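Local coordinates for putative DNA-binding protein (Salmonella choleraesuis, PDB 2HX0) that may bind DNA, as PCC-domain proteins are generally thought to do, and holds a magnesium ion on a cluster of histidines, at residues A[29-32]-A[33-37]; A[123-127]-A[128-132]. The protein carries 2 engineered substitutions. All coordinates share one frame; numbering follows the deposited sequence.

Interaction 1 (A[29-32]-A[33-37])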
ATOM      1  N   GLN A  29      18.211   7.692  11.054  1.00 13.29           N
ATOM      2  CA  GLN A  29      18.245   6.242  11.145  1.00 12.57           C
ATOM      3  C   GLN A  29      18.130   5.595   9.769  1.00 13.25           C
ATOM      4  O   GLN A  29      17.468   6.116   8.868  1.00 14.47           O
ATOM      5  CB  GLN A  29      17.127   5.732  12.064  1.00 12.54           C
ATOM      6  CG  GLN A  29      17.229   6.226  13.508  1.00 11.19           C
ATOM      7  CD  GLN A  29      16.240   5.539  14.432  1.00 13.77           C
ATOM      8  OE1 GLN A  29      15.047   5.468  14.139  1.00 14.97           O
ATOM      9  NE2 GLN A  29      16.729   5.035  15.559  1.00 14.28           N
ATOM     10  N   GLU A  30      18.801   4.460   9.615  1.00 11.96           N
ATOM     11  CA  GLU A  30      18.788   3.714   8.364  1.00 11.77           C
ATOM     12  C   GLU A  30      17.618   2.730   8.456  1.00 12.25           C
ATOM     13  O   GLU A  30      17.492   1.987   9.430  1.00 12.81           O
ATOM     14  CB  GLU A  30      20.133   2.999   8.194  1.00 14.80           C
ATOM     15  CG  GLU A  30      20.387   2.393   6.824  1.00 16.49           C
ATOM     16  CD  GLU A  30      19.724   1.049   6.664  1.00 17.88           C
ATOM     17  OE1 GLU A  30      19.762   0.262   7.631  1.00 19.48           O
ATOM     18  OE2 GLU A  30      19.175   0.774   5.576  1.00 22.68           O
ATOM     19  N   VAL A  31      16.764   2.735   7.437  1.00 14.30           N
ATOM     20  CA  VAL A  31      15.566   1.899   7.428  1.00 13.45           C
ATOM     21  C   VAL A  31      15.734   0.386   7.529  1.00 14.15           C
ATOM     22  O   VAL A  31      15.089  -0.249   8.362  1.00 12.99           O
ATOM     23  CB  VAL A  31      14.696   2.227   6.196  1.00 14.12           C
ATOM     24  CG1 VAL A  31      13.377   1.464   6.260  1.00 13.75           C
ATOM     25  CG2 VAL A  31      14.424   3.718   6.160  1.00 14.36           C
ATOM     26  N   PHE A  32      16.577  -0.199   6.686  1.00 11.58           N
ATOM     27  CA  PHE A  32      16.782  -1.641   6.726  1.00 14.02           C
ATOM     28  C   PHE A  32      17.174  -2.130   8.115  1.00 13.10           C
ATOM     29  O   PHE A  32      16.587  -3.079   8.644  1.00 14.47           O
ATOM     30  CB  PHE A  32      17.866  -2.052   5.733  1.00 25.76           C
ATOM     31  CG  PHE A  32      17.366  -2.898   4.600  1.00 30.13           C
ATOM     32  CD1 PHE A  32      16.540  -2.358   3.616  1.00 33.19           C
ATOM     33  CD2 PHE A  32      17.740  -4.234   4.502  1.00 33.00           C
ATOM     34  CE1 PHE A  32      16.093  -3.142   2.543  1.00 32.58           C
ATOM     35  CE2 PHE A  32      17.301  -5.029   3.437  1.00 34.06           C
ATOM     36  CZ  PHE A  32      16.477  -4.478   2.457  1.00 34.52           C
ATOM     37  N   SER A  33      18.170  -1.481   8.709  1.00 12.91           N
ATOM     38  CA  SER A  33      18.638  -1.872  10.030  1.00 12.57           C
ATOM     39  C   SER A  33      17.571  -1.736  11.109  1.00 12.07           C
ATOM     40  O   SER A  33      17.466  -2.588  11.992  1.00 12.13           O
ATOM     41  CB  SER A  33      19.886  -1.062  10.411  1.00 10.99           C
ATOM     42  OG  SER A  33      19.618   0.326  10.470  1.00 15.17           O
ATOM     43  N   GLN A  34      16.779  -0.669  11.043  1.00 11.84           N
ATOM     44  CA  GLN A  34      15.723  -0.464  12.028  1.00 11.21           C
ATOM     45  C   GLN A  34      14.603  -1.484  11.876  1.00 10.48           C
ATOM     46  O   GLN A  34      14.054  -1.956  12.869  1.00 10.19           O
ATOM     47  CB  GLN A  34      15.148   0.950  11.917  1.00 10.20           C
ATOM     48  CG  GLN A  34      15.996   2.016  12.589  1.00 12.67           C
ATOM     49  CD  GLN A  34      16.242   1.727  14.061  1.00 12.62           C
ATOM     50  OE1 GLN A  34      15.307   1.485  14.832  1.00 13.64           O
ATOM     51  NE2 GLN A  34      17.508   1.758  14.463  1.00 16.35           N
ATOM     52  N   LEU A  35      14.260  -1.819  10.637  1.00 11.29           N
ATOM     53  CA  LEU A  35      13.207  -2.800  10.404  1.00 11.78           C
ATOM     54  C   LEU A  35      13.652  -4.153  10.940  1.00 12.57           C
ATOM     55  O   LEU A  35      12.882  -4.850  11.599  1.00 12.40           O
ATOM     56  CB  LEU A  35      12.884  -2.911   8.909  1.00 14.39           C
ATOM     57  CG  LEU A  35      12.082  -1.757   8.296  1.00 15.19           C
ATOM     58  CD1 LEU A  35      11.898  -2.006   6.802  1.00 13.66           C
ATOM     59  CD2 LEU A  35      10.729  -1.643   8.986  1.00 18.93           C
ATOM     60  N   HIS A  36      14.904  -4.518  10.672  1.00 12.92           N
ATOM     61  CA  HIS A  36      15.416  -5.797  11.147  1.00 13.40           C
ATOM     62  C   HIS A  36      15.475  -5.813  12.671  1.00 12.81           C
ATOM     63  O   HIS A  36      15.198  -6.829  13.301  1.00 12.81           O
ATOM     64  CB  HIS A  36      16.801  -6.078  10.562  1.00 18.32           C
ATOM     65  CG  HIS A  36      17.311  -7.448  10.874  1.00 20.21           C
ATOM     66  ND1 HIS A  36      18.307  -7.681  11.798  1.00 22.48           N
ATOM     67  CD2 HIS A  36      16.935  -8.664  10.413  1.00 21.05           C
ATOM     68  CE1 HIS A  36      18.523  -8.981  11.891  1.00 20.03           C
ATOM     69  NE2 HIS A  36      17.702  -9.600  11.062  1.00 21.90           N
ATOM     70  N   ALA A  37      15.832  -4.682  13.268  1.00 12.35           N
ATOM     71  CA  ALA A  37      15.892  -4.609  14.722  1.00 11.56           C
ATOM     72  C   ALA A  37      14.505  -4.843  15.311  1.00 11.33           C
ATOM     73  O   ALA A  37      14.360  -5.523  16.324  1.00 11.74           O
ATOM     74  CB  ALA A  37      16.423  -3.253  15.169  1.00 10.69           C
TER
HETATM   75  O   HOH W   1      13.947   3.619  16.047  1.00 20.37           O

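Interaction 2 (A[123-127]-A[128-132])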
ATOM      1  N   GLY A 123       2.282  -5.607   9.903  1.00  7.64           N
ATOM      2  CA  GLY A 123       1.410  -6.712  10.255  1.00  8.01           C
ATOM      3  C   GLY A 123       2.217  -7.984  10.431  1.00  8.89           C
ATOM      4  O   GLY A 123       3.213  -8.187   9.742  1.00  9.67           O
ATOM      5  N   GLU A 124       1.803  -8.820  11.379  1.00  7.89           N
ATOM      6  CA  GLU A 124       2.452 -10.105  11.649  1.00  7.92           C
ATOM      7  C   GLU A 124       1.344 -11.155  11.595  1.00  8.59           C
ATOM      8  O   GLU A 124       0.255 -10.941  12.126  1.00  9.27           O
ATOM      9  CB  GLU A 124       3.107 -10.105  13.038  1.00 11.41           C
ATOM     10  CG  GLU A 124       3.420 -11.503  13.603  1.00 11.64           C
ATOM     11  CD  GLU A 124       4.640 -12.173  12.976  1.00 13.04           C
ATOM     12  OE1 GLU A 124       5.068 -11.761  11.880  1.00 12.04           O
ATOM     13  OE2 GLU A 124       5.169 -13.128  13.583  1.00 13.49           O
ATOM     14  N   LEU A 125       1.621 -12.281  10.944  1.00  7.81           N
ATOM     15  CA  LEU A 125       0.638 -13.360  10.813  1.00  9.05           C
ATOM     16  C   LEU A 125       1.064 -14.498  11.743  1.00  8.97           C
ATOM     17  O   LEU A 125       1.840 -15.370  11.355  1.00 10.03           O
ATOM     18  CB  LEU A 125       0.603 -13.829   9.356  1.00  8.91           C
ATOM     19  CG  LEU A 125       0.310 -12.693   8.368  1.00 10.93           C
ATOM     20  CD1 LEU A 125       0.697 -13.104   6.954  1.00 13.68           C
ATOM     21  CD2 LEU A 125      -1.159 -12.319   8.455  1.00 12.14           C
ATOM     22  N   PRO A 126       0.533 -14.514  12.981  1.00 11.60           N
ATOM     23  CA  PRO A 126       0.870 -15.532  13.980  1.00 12.04           C
ATOM     24  C   PRO A 126       0.692 -17.003  13.619  1.00 11.53           C
ATOM     25  O   PRO A 126       1.347 -17.858  14.211  1.00 12.82           O
ATOM     26  CB  PRO A 126       0.016 -15.131  15.188  1.00 14.14           C
ATOM     27  CG  PRO A 126      -0.187 -13.650  15.002  1.00 14.89           C
ATOM     28  CD  PRO A 126      -0.469 -13.578  13.520  1.00 12.45           C
ATOM     29  N   ALA A 127      -0.178 -17.312  12.663  1.00 11.16           N
ATOM     30  CA  ALA A 127      -0.397 -18.706  12.291  1.00 12.37           C
ATOM     31  C   ALA A 127       0.535 -19.190  11.185  1.00 12.22           C
ATOM     32  O   ALA A 127       0.518 -20.371  10.821  1.00 13.74           O
ATOM     33  CB  ALA A 127      -1.855 -18.912  11.871  1.00 15.70           C
ATOM     34  N   LEU A 128       1.361 -18.291  10.661  1.00 10.17           N
ATOM     35  CA  LEU A 128       2.264 -18.648   9.574  1.00  8.80           C
ATOM     36  C   LEU A 128       3.723 -18.319   9.856  1.00  8.59           C
ATOM     37  O   LEU A 128       4.046 -17.600  10.797  1.00 10.15           O
ATOM     38  CB  LEU A 128       1.846 -17.909   8.299  1.00 10.56           C
ATOM     39  CG  LEU A 128       0.394 -18.069   7.840  1.00 10.84           C
ATOM     40  CD1 LEU A 128       0.107 -17.076   6.724  1.00 12.32           C
ATOM     41  CD2 LEU A 128       0.145 -19.495   7.362  1.00 11.27           C
ATOM     42  N   THR A 129       4.598 -18.857   9.016  1.00  9.93           N
ATOM     43  CA  THR A 129       6.025 -18.591   9.115  1.00 10.96           C
ATOM     44  C   THR A 129       6.544 -18.415   7.698  1.00 10.55           C
ATOM     45  O   THR A 129       6.282 -19.252   6.826  1.00 12.08           O
ATOM     46  CB  THR A 129       6.798 -19.752   9.782  1.00 13.84           C
ATOM     47  OG1 THR A 129       6.418 -19.858  11.159  1.00 15.43           O
ATOM     48  CG2 THR A 129       8.297 -19.503   9.709  1.00 16.22           C
ATOM     49  N   PHE A 130       7.244 -17.310   7.461  1.00  9.63           N
ATOM     50  CA  PHE A 130       7.826 -17.039   6.151  1.00 10.25           C
ATOM     51  C   PHE A 130       9.282 -17.479   6.166  1.00 12.05           C
ATOM     52  O   PHE A 130       9.973 -17.352   7.181  1.00 12.80           O
ATOM     53  CB  PHE A 130       7.824 -15.541   5.816  1.00 10.72           C
ATOM     54  CG  PHE A 130       6.464 -14.945   5.570  1.00  9.64           C
ATOM     55  CD1 PHE A 130       5.346 -15.746   5.352  1.00 10.20           C
ATOM     56  CD2 PHE A 130       6.315 -13.562   5.530  1.00  9.64           C
ATOM     57  CE1 PHE A 130       4.095 -15.174   5.097  1.00 10.26           C
ATOM     58  CE2 PHE A 130       5.076 -12.976   5.277  1.00  8.78           C
ATOM     59  CZ  PHE A 130       3.961 -13.785   5.060  1.00  9.27           C
ATOM     60  N   SER A 131       9.747 -17.991   5.035  1.00 13.45           N
ATOM     61  CA  SER A 131      11.141 -18.388   4.886  1.00 14.65           C
ATOM     62  C   SER A 131      11.488 -18.158   3.424  1.00 14.67           C
ATOM     63  O   SER A 131      10.603 -17.897   2.606  1.00 13.78           O
ATOM     64  CB  SER A 131      11.350 -19.862   5.260  1.00 16.42           C
ATOM     65  OG  SER A 131      10.613 -20.730   4.419  1.00 17.82           O
ATOM     66  N   ARG A 132      12.772 -18.227   3.098  1.00 15.45           N
ATOM     67  CA  ARG A 132      13.214 -18.039   1.724  1.00 16.92           C
ATOM     68  C   ARG A 132      13.853 -19.352   1.295  1.00 18.00           C
ATOM     69  O   ARG A 132      14.913 -19.730   1.797  1.00 19.78           O
ATOM     70  CB  ARG A 132      14.220 -16.889   1.641  1.00 16.30           C
ATOM     71  CG  ARG A 132      13.705 -15.578   2.235  1.00 17.52           C
ATOM     72  CD  ARG A 132      12.581 -14.965   1.402  1.00 15.73           C
ATOM     73  NE  ARG A 132      11.830 -13.972   2.171  1.00 16.44           N
ATOM     74  CZ  ARG A 132      10.922 -13.146   1.658  1.00 15.74           C
ATOM     75  NH1 ARG A 132      10.642 -13.174   0.359  1.00 16.07           N
ATOM     76  NH2 ARG A 132      10.280 -12.303   2.456  1.00 16.33           N
TER

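Interaction 1 (A[29-32]-A[33-37])
Across residues 29-37 the chain passes from an extended approach into the first turn of helix 31-42, with Gln34 N bonded to Glu30 O (3.2 Å), Leu35 N to Val31 O and His36 N to Phe32 O. Glu30 is the N-cap. Its CG stands anti to the backbone N (chi1 -169°) and the chain bends at chi2, which carries the carboxylate back over the start of the helix. OE1 accepts from Ser33 N at 2.6 Å on its syn side, 25° out of the carboxylate plane, while OE2 takes Phe32 N at 3.0 Å from above that plane and is also bonded by Gly111 N. Ser33 OG lies 2.8 Å from Glu30 OE1 and 2.9 Å from Glu30 O, a small hydroxyl suited to the narrow gap between two acceptors. On another side, the amides of Gln29 and Gln34 stack, their planes 17° apart although the two side chains cross at about a right angle. A water 2.9 Å from Gln29 OE1 and 2.8 Å from Gln34 OE1 donates to both; Gln29 OE1 also accepts from Leu26 N. On the buried side Val31 and Leu35 run side by side, CG1 to CD1 3.8 Å, branched hydrocarbons that fit against Met108 and the strand 113-124. Helix 31-42 thus turns an apolar face to the PCC-domain sheet and a polar one outward. The carboxylate meets amide N-H groups that the first helical turn cannot pair internally, and its negative charge would probably also be stabilised by the helix dipole.

Interaction 2 (A[123-127]-A[128-132])
Leu125 and Leu128 lie side by side and point the same way, their CD1 methyls 4.0 Å apart, while the Phe130 ring approaches the same Leu125 methyl from farther along the strand. Leu125 CD1 therefore serves both neighbours, reaching Phe130 CZ at 3.8 Å. The ring meets it obliquely, with the far end of the aromatic group doing the touching. The turn between the leucines brings their CB atoms close, and because CG is anti to the carbonyl carbon in both, the two branched ends are then sent the same way. Leu128 also leans back over the peptide before it, its CD2 3.6 Å from Ala127 O.

What brings the leucines together is a type I beta turn from Leu125 to Leu128, through which strand 113-124 of the large antiparallel sheet gives way to strand 128-134, paired in turn with strand 141-147. Leu128 N donates to Leu125 O at 3.0 Å, closing the turn; the bond is nearly straight at the hydrogen (163°), but the donor lies above the carbonyl plane, 46° out of it. Pro126 suits the second position of such a turn, because its ring holds phi near the -55° found here and it needs no N-H to donate. Ala127 takes the third position, its N-H bonded to Ser16 OG.

Large hydrocarbon groups suit this face of the turn, which is buried against strand 141-147 and the second subunit. Leu128 rests on Ile145 and Phe130 on Leu143, both of strand 141-147. From the second subunit, Phe20 packs on Leu125, and Ala22 of that subunit touches both Leu128 and Phe130.

Interaction 1 comes first along the chain and interaction 2 much later; their centres are 19 Å apart and their nearest atoms about 9 Å, so they do not touch. Strand 113-124 connects them: its Leu118 and Leu120 receive the apolar side of helix 31-42, and its end leads into the turn of interaction 2. Interaction 1 lies closer to the magnesium site of His91, His93 and His107, interaction 2 approaches it through Phe130, and neither supplies a ligand. The side chain of Phe32 is about 6 Å from that of His107 and about 9 Å from a magnesium ion, and that of Phe130 is about 9 Å from that of His91. Interaction 2 alone also meets a second subunit.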